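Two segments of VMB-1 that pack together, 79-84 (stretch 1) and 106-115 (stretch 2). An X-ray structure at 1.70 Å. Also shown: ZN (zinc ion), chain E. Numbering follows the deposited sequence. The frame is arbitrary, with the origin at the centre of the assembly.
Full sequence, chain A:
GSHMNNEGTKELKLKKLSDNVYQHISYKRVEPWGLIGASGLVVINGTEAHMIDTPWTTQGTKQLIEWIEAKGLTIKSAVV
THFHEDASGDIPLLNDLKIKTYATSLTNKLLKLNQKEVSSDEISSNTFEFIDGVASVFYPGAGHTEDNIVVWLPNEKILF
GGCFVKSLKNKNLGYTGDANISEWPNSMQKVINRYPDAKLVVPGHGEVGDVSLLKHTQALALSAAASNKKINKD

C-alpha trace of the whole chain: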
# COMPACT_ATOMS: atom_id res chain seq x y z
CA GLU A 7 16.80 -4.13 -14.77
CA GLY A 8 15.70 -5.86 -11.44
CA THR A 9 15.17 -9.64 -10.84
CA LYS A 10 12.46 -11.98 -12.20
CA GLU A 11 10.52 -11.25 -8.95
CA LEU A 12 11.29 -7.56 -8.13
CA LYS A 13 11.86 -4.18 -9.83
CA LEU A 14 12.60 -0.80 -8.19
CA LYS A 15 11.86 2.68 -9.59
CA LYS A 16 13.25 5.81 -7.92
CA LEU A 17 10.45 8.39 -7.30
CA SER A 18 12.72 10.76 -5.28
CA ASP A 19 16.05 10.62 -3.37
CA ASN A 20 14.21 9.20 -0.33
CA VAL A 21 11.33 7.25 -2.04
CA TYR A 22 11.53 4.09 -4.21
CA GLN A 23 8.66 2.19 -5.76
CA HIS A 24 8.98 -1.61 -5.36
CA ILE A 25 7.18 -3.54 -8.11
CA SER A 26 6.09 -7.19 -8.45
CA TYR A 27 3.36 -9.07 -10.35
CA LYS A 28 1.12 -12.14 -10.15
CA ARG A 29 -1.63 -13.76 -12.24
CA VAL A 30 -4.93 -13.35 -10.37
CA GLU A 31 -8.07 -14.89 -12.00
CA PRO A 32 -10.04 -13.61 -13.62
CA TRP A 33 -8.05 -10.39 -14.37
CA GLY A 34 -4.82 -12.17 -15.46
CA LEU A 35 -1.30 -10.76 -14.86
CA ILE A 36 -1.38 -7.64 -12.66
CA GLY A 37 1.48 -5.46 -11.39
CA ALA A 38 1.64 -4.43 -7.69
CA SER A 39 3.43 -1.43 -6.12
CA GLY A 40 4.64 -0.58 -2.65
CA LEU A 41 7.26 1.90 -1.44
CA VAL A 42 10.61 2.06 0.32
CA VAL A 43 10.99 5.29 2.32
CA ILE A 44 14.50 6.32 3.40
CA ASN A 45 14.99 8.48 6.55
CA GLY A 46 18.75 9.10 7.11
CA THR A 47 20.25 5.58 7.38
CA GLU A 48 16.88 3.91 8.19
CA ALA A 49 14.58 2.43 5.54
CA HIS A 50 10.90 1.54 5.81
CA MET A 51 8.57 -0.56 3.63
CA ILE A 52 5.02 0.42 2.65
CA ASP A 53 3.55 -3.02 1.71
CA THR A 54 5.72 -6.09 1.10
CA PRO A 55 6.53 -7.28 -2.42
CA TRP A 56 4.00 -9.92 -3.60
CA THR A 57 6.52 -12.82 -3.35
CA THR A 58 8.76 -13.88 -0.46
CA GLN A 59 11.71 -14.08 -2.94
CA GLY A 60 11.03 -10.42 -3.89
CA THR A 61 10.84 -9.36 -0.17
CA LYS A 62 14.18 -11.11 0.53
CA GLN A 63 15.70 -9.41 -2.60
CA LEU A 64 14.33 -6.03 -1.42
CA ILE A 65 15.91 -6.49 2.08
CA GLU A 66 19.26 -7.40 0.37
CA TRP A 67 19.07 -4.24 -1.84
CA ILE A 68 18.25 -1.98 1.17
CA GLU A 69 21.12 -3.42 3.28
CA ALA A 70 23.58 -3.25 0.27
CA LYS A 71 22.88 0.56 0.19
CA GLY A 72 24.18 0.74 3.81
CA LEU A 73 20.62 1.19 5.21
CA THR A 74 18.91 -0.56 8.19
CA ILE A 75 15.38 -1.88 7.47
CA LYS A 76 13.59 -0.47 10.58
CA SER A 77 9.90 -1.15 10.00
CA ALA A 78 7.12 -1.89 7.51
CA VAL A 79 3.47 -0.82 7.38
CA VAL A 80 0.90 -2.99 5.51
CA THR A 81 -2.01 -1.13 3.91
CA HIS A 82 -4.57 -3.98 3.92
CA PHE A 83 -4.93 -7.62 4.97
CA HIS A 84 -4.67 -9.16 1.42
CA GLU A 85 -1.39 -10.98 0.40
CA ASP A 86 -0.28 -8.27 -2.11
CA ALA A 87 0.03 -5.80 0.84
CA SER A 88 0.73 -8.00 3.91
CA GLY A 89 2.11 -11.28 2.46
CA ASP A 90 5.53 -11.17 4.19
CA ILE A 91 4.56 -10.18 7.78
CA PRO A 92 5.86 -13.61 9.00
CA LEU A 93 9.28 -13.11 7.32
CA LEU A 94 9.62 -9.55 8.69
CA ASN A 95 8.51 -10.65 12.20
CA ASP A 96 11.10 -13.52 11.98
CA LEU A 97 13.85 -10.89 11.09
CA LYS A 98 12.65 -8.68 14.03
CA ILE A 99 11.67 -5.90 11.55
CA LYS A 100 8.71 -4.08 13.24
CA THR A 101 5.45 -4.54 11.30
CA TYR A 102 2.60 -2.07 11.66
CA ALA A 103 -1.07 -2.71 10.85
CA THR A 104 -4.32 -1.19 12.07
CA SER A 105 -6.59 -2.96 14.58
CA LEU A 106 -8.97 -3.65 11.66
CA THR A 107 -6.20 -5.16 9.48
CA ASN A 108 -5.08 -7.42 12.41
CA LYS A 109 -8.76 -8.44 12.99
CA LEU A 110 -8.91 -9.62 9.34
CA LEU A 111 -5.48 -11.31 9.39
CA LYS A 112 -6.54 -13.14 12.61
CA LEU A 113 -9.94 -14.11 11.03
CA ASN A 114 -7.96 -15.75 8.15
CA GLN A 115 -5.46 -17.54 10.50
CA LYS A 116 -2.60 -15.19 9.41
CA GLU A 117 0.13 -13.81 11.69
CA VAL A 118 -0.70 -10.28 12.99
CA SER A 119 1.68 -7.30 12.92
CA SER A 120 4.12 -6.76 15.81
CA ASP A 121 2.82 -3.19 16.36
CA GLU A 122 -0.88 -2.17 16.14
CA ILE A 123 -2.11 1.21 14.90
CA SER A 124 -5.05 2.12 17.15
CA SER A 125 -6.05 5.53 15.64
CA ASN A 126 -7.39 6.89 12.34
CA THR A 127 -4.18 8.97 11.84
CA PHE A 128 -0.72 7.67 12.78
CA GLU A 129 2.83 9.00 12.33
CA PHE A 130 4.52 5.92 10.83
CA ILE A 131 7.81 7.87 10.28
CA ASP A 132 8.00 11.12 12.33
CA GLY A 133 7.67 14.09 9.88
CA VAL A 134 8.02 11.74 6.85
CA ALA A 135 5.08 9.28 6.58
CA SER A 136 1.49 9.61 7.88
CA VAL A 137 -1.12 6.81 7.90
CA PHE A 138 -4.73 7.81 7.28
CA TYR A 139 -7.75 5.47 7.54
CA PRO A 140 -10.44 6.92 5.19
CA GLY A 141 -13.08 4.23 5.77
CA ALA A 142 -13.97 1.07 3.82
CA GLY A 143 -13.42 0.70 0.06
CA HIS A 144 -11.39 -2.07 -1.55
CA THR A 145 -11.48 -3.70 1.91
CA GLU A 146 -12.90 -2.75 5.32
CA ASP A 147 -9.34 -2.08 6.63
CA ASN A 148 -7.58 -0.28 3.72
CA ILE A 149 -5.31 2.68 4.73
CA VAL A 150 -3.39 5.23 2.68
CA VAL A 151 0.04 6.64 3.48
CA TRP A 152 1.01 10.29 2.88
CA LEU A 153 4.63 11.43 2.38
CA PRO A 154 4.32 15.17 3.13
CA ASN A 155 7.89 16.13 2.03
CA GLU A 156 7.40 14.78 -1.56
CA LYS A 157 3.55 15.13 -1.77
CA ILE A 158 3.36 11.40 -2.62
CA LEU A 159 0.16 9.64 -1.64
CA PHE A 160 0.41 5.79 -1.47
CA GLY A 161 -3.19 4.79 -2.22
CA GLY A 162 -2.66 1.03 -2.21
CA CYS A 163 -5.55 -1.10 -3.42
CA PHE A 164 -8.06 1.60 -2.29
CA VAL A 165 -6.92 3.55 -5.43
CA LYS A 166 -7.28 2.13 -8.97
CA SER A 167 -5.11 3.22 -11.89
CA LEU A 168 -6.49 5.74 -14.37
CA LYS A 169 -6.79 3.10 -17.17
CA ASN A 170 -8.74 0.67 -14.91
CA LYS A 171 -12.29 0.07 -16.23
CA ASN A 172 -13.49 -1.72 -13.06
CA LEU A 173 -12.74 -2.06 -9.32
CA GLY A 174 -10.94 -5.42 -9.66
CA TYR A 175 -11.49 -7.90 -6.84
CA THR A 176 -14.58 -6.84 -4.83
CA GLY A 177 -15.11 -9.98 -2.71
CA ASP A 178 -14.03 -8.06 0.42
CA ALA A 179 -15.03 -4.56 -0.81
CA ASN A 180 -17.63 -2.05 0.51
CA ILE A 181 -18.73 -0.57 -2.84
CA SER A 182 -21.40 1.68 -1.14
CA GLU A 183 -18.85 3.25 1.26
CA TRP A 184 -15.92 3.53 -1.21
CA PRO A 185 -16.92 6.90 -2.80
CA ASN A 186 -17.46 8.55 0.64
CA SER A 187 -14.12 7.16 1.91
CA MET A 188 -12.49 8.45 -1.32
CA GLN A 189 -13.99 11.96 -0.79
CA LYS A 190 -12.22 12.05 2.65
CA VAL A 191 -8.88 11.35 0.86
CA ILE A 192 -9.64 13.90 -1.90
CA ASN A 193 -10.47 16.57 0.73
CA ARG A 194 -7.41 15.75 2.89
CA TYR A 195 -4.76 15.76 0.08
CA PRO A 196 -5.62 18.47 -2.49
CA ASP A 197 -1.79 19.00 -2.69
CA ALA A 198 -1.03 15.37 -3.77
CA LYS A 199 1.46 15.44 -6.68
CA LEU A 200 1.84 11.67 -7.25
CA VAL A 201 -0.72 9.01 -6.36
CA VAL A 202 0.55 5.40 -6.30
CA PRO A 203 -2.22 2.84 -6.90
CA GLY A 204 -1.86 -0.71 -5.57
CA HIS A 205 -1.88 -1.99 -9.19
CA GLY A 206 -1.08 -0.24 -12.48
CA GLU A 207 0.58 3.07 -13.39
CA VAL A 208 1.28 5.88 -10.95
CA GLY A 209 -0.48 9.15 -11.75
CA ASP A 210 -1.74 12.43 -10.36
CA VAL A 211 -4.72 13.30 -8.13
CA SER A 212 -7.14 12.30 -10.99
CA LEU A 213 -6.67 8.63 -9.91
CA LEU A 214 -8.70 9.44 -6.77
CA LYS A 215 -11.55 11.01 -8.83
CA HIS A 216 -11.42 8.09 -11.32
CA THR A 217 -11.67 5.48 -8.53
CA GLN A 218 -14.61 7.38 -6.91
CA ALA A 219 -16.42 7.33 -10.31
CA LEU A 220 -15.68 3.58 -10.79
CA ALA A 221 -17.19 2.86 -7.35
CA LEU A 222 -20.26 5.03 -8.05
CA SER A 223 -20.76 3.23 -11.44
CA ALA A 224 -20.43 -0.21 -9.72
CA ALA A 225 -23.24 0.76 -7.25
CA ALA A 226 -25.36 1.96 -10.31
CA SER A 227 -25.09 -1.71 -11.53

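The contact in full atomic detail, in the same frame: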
# COMPACT_ATOMS: atom_id res chain seq x y z
N VAL A 79 4.91 -0.97 7.15
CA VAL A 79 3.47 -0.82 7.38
C VAL A 79 2.75 -1.54 6.23
O VAL A 79 3.23 -1.48 5.07
CB VAL A 79 3.01 0.64 7.49
CG1 VAL A 79 3.28 1.44 6.22
CG2 VAL A 79 1.54 0.75 7.88
N VAL A 80 1.70 -2.26 6.55
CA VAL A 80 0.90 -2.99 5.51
C VAL A 80 -0.44 -2.28 5.38
O VAL A 80 -1.01 -1.87 6.42
CB VAL A 80 0.75 -4.49 5.83
CG1 VAL A 80 2.11 -5.14 5.99
CG2 VAL A 80 -0.12 -4.76 7.01
N THR A 81 -0.89 -2.06 4.16
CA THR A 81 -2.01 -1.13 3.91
C THR A 81 -3.33 -1.87 3.83
O THR A 81 -4.36 -1.15 3.82
CB THR A 81 -1.71 -0.19 2.75
OG1 THR A 81 -1.51 -0.93 1.54
CG2 THR A 81 -0.52 0.69 3.09
N HIS A 82 -3.33 -3.19 3.69
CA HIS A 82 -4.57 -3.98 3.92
C HIS A 82 -4.22 -5.44 4.10
O HIS A 82 -3.05 -5.77 4.03
CB HIS A 82 -5.65 -3.76 2.88
CG HIS A 82 -5.44 -4.34 1.54
ND1 HIS A 82 -4.52 -3.83 0.67
CD2 HIS A 82 -6.10 -5.32 0.87
CE1 HIS A 82 -4.61 -4.47 -0.49
NE2 HIS A 82 -5.54 -5.43 -0.37
N PHE A 83 -5.21 -6.25 4.48
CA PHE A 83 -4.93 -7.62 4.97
C PHE A 83 -4.63 -8.59 3.83
O PHE A 83 -4.16 -9.70 4.14
CB PHE A 83 -6.07 -8.14 5.85
CG PHE A 83 -7.28 -8.62 5.11
CD1 PHE A 83 -8.21 -7.73 4.61
CD2 PHE A 83 -7.52 -9.99 4.94
CE1 PHE A 83 -9.36 -8.17 3.97
CE2 PHE A 83 -8.66 -10.42 4.29
CZ PHE A 83 -9.60 -9.52 3.86
N HIS A 84 -4.92 -8.24 2.57
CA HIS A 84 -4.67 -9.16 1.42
C HIS A 84 -3.15 -9.42 1.28
O HIS A 84 -2.31 -8.59 1.66
CB HIS A 84 -5.28 -8.64 0.13
CG HIS A 84 -6.76 -8.66 0.07
ND1 HIS A 84 -7.46 -7.88 -0.83
CD2 HIS A 84 -7.69 -9.33 0.78
CE1 HIS A 84 -8.75 -8.10 -0.70
NE2 HIS A 84 -8.93 -9.00 0.29
N LEU A 106 -8.07 -3.00 12.64
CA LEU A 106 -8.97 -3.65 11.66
C LEU A 106 -8.17 -4.61 10.78
O LEU A 106 -8.69 -5.73 10.48
CB LEU A 106 -9.67 -2.61 10.78
CG LEU A 106 -10.73 -1.73 11.41
CD1 LEU A 106 -11.25 -0.72 10.39
CD2 LEU A 106 -11.87 -2.60 11.97
N THR A 107 -6.99 -4.23 10.31
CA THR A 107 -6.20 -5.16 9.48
C THR A 107 -5.92 -6.43 10.32
O THR A 107 -6.02 -7.57 9.81
CB THR A 107 -4.95 -4.48 8.93
OG1 THR A 107 -5.36 -3.43 8.06
CG2 THR A 107 -4.05 -5.48 8.24
N ASN A 108 -5.48 -6.26 11.57
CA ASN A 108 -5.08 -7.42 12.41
C ASN A 108 -6.31 -8.28 12.71
O ASN A 108 -6.18 -9.52 12.68
CB ASN A 108 -4.35 -6.99 13.67
CG ASN A 108 -2.92 -6.61 13.38
OD1 ASN A 108 -2.27 -7.15 12.46
ND2 ASN A 108 -2.41 -5.67 14.17
N LYS A 109 -7.49 -7.67 12.87
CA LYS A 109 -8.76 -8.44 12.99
C LYS A 109 -8.87 -9.38 11.78
O LYS A 109 -9.22 -10.59 11.98
CB LYS A 109 -9.98 -7.53 13.09
CG LYS A 109 -11.31 -8.28 13.04
CD LYS A 109 -12.49 -7.40 13.09
CE LYS A 109 -12.78 -6.66 11.80
NZ LYS A 109 -13.98 -5.80 11.93
N LEU A 110 -8.67 -8.85 10.58
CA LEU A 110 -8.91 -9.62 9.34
C LEU A 110 -7.78 -10.61 9.09
O LEU A 110 -8.08 -11.74 8.63
CB LEU A 110 -9.16 -8.66 8.19
CG LEU A 110 -10.43 -7.84 8.38
CD1 LEU A 110 -10.61 -6.79 7.30
CD2 LEU A 110 -11.64 -8.75 8.42
N LEU A 111 -6.55 -10.30 9.49
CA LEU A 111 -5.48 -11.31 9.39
C LEU A 111 -5.83 -12.45 10.35
O LEU A 111 -5.74 -13.65 9.94
CB LEU A 111 -4.14 -10.67 9.73
CG LEU A 111 -3.59 -9.70 8.70
CD1 LEU A 111 -2.43 -8.92 9.31
CD2 LEU A 111 -3.14 -10.39 7.42
N LYS A 112 -6.26 -12.12 11.56
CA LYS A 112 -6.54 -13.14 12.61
C LYS A 112 -7.71 -14.01 12.14
O LYS A 112 -7.66 -15.25 12.34
CB LYS A 112 -6.82 -12.47 13.94
CG LYS A 112 -7.02 -13.44 15.10
CD LYS A 112 -7.27 -12.73 16.42
CE LYS A 112 -8.21 -13.49 17.33
NZ LYS A 112 -7.72 -14.86 17.57
N LEU A 113 -8.73 -13.40 11.52
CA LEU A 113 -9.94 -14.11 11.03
C LEU A 113 -9.52 -15.15 10.01
O LEU A 113 -10.18 -16.21 9.94
CB LEU A 113 -10.87 -13.08 10.36
CG LEU A 113 -12.13 -13.62 9.69
CD1 LEU A 113 -13.04 -14.26 10.73
CD2 LEU A 113 -12.87 -12.48 8.99
N ASN A 114 -8.46 -14.87 9.25
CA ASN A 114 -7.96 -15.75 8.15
C ASN A 114 -6.78 -16.62 8.61
O ASN A 114 -6.10 -17.15 7.74
CB ASN A 114 -7.56 -14.90 6.94
CG ASN A 114 -8.78 -14.36 6.20
OD1 ASN A 114 -9.25 -15.03 5.29
ND2 ASN A 114 -9.31 -13.19 6.62
N GLN A 115 -6.56 -16.75 9.91
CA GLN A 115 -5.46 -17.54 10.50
C GLN A 115 -4.13 -17.10 9.89
O GLN A 115 -3.30 -17.95 9.54
CB GLN A 115 -5.69 -19.04 10.23
CG GLN A 115 -4.83 -19.91 11.11
CD GLN A 115 -5.58 -20.22 12.37
OE1 GLN A 115 -6.18 -19.35 12.99
NE2 GLN A 115 -5.65 -21.51 12.68
ZN ZN E . -6.67 -6.40 -1.89
O HOH W 1 -3.18 -1.70 8.31

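Stretch 1 is an irregular segment that lies against a helix that begins earlier in the chain and runs through residues 106-113 of stretch 2. The contact is small, burying 306 Å² over both sides. No direct hydrogen bond crosses it, so it rests on apolar packing and one bridging water.

Val79 is too far from the helix to take part. Val80 makes the first contact. Its CA-to-CB bond points toward the helix, and its CG2 lies 4.2 Å from CG2 of Thr107. Its carbonyl is also linked to the same residue through water. Water 1 donates to Val80 O at 2.9 Å and to Thr107 OG1 at 2.8 Å. Thr107 therefore offers its methyl to the valine and its hydroxyl to the water.

Thr81 points away from the helix and makes no contact. His82 also points away, and its approach is through the backbone: His82 C is 4.1 Å from Thr107 CG2. The imidazole is occupied elsewhere, with NE2 of His82 bound to the zinc ion at 2.1 Å.

Phe83 is the centre of the contact. It has 119 Å² covered by the helix segment, the largest share of any residue here. Its CA is 5.3 Å from the CA of Thr107, the nearest pair of CA atoms across the two stretches. The CA-to-CB bond points toward stretch 2, with chi1 in the p well. Phe83 CB packs 4.1 Å from Thr107 CG2. Leu110 lies over one face of the ring. Its CB is 3.8 Å from the centroid of the Phe83 ring and 19° off the ring normal, which is a CH-pi contact. The nearest atoms of this pair are Phe83 CG and Leu110 CB, at 3.6 Å.

The CA-to-CB bond of Leu111 points sideways relative to stretch 1, but the end of its side chain comes nearer. Its CD2 is 3.5 Å from Phe83 O and 4.0 Å from Phe83 CB. One methyl thus meets both the backbone and the side chain of the phenylalanine.

Asn114, the first residue to leave the helical conformation, reaches the CD2-CE2 side of the ring. Its ND2 is 3.7 Å from Phe83 CE2. This amide is held by its own segment: Asn114 ND2 donates to Leu110 O at 2.8 Å, with a nearly straight angle of 177°.

His84 points away and makes no contact with stretch 2. Its ND1 binds the zinc at 2.0 Å, and three further ligand atoms come from elsewhere in the structure. Phe83 thus packs on the helix while the histidines before and after it bind the metal.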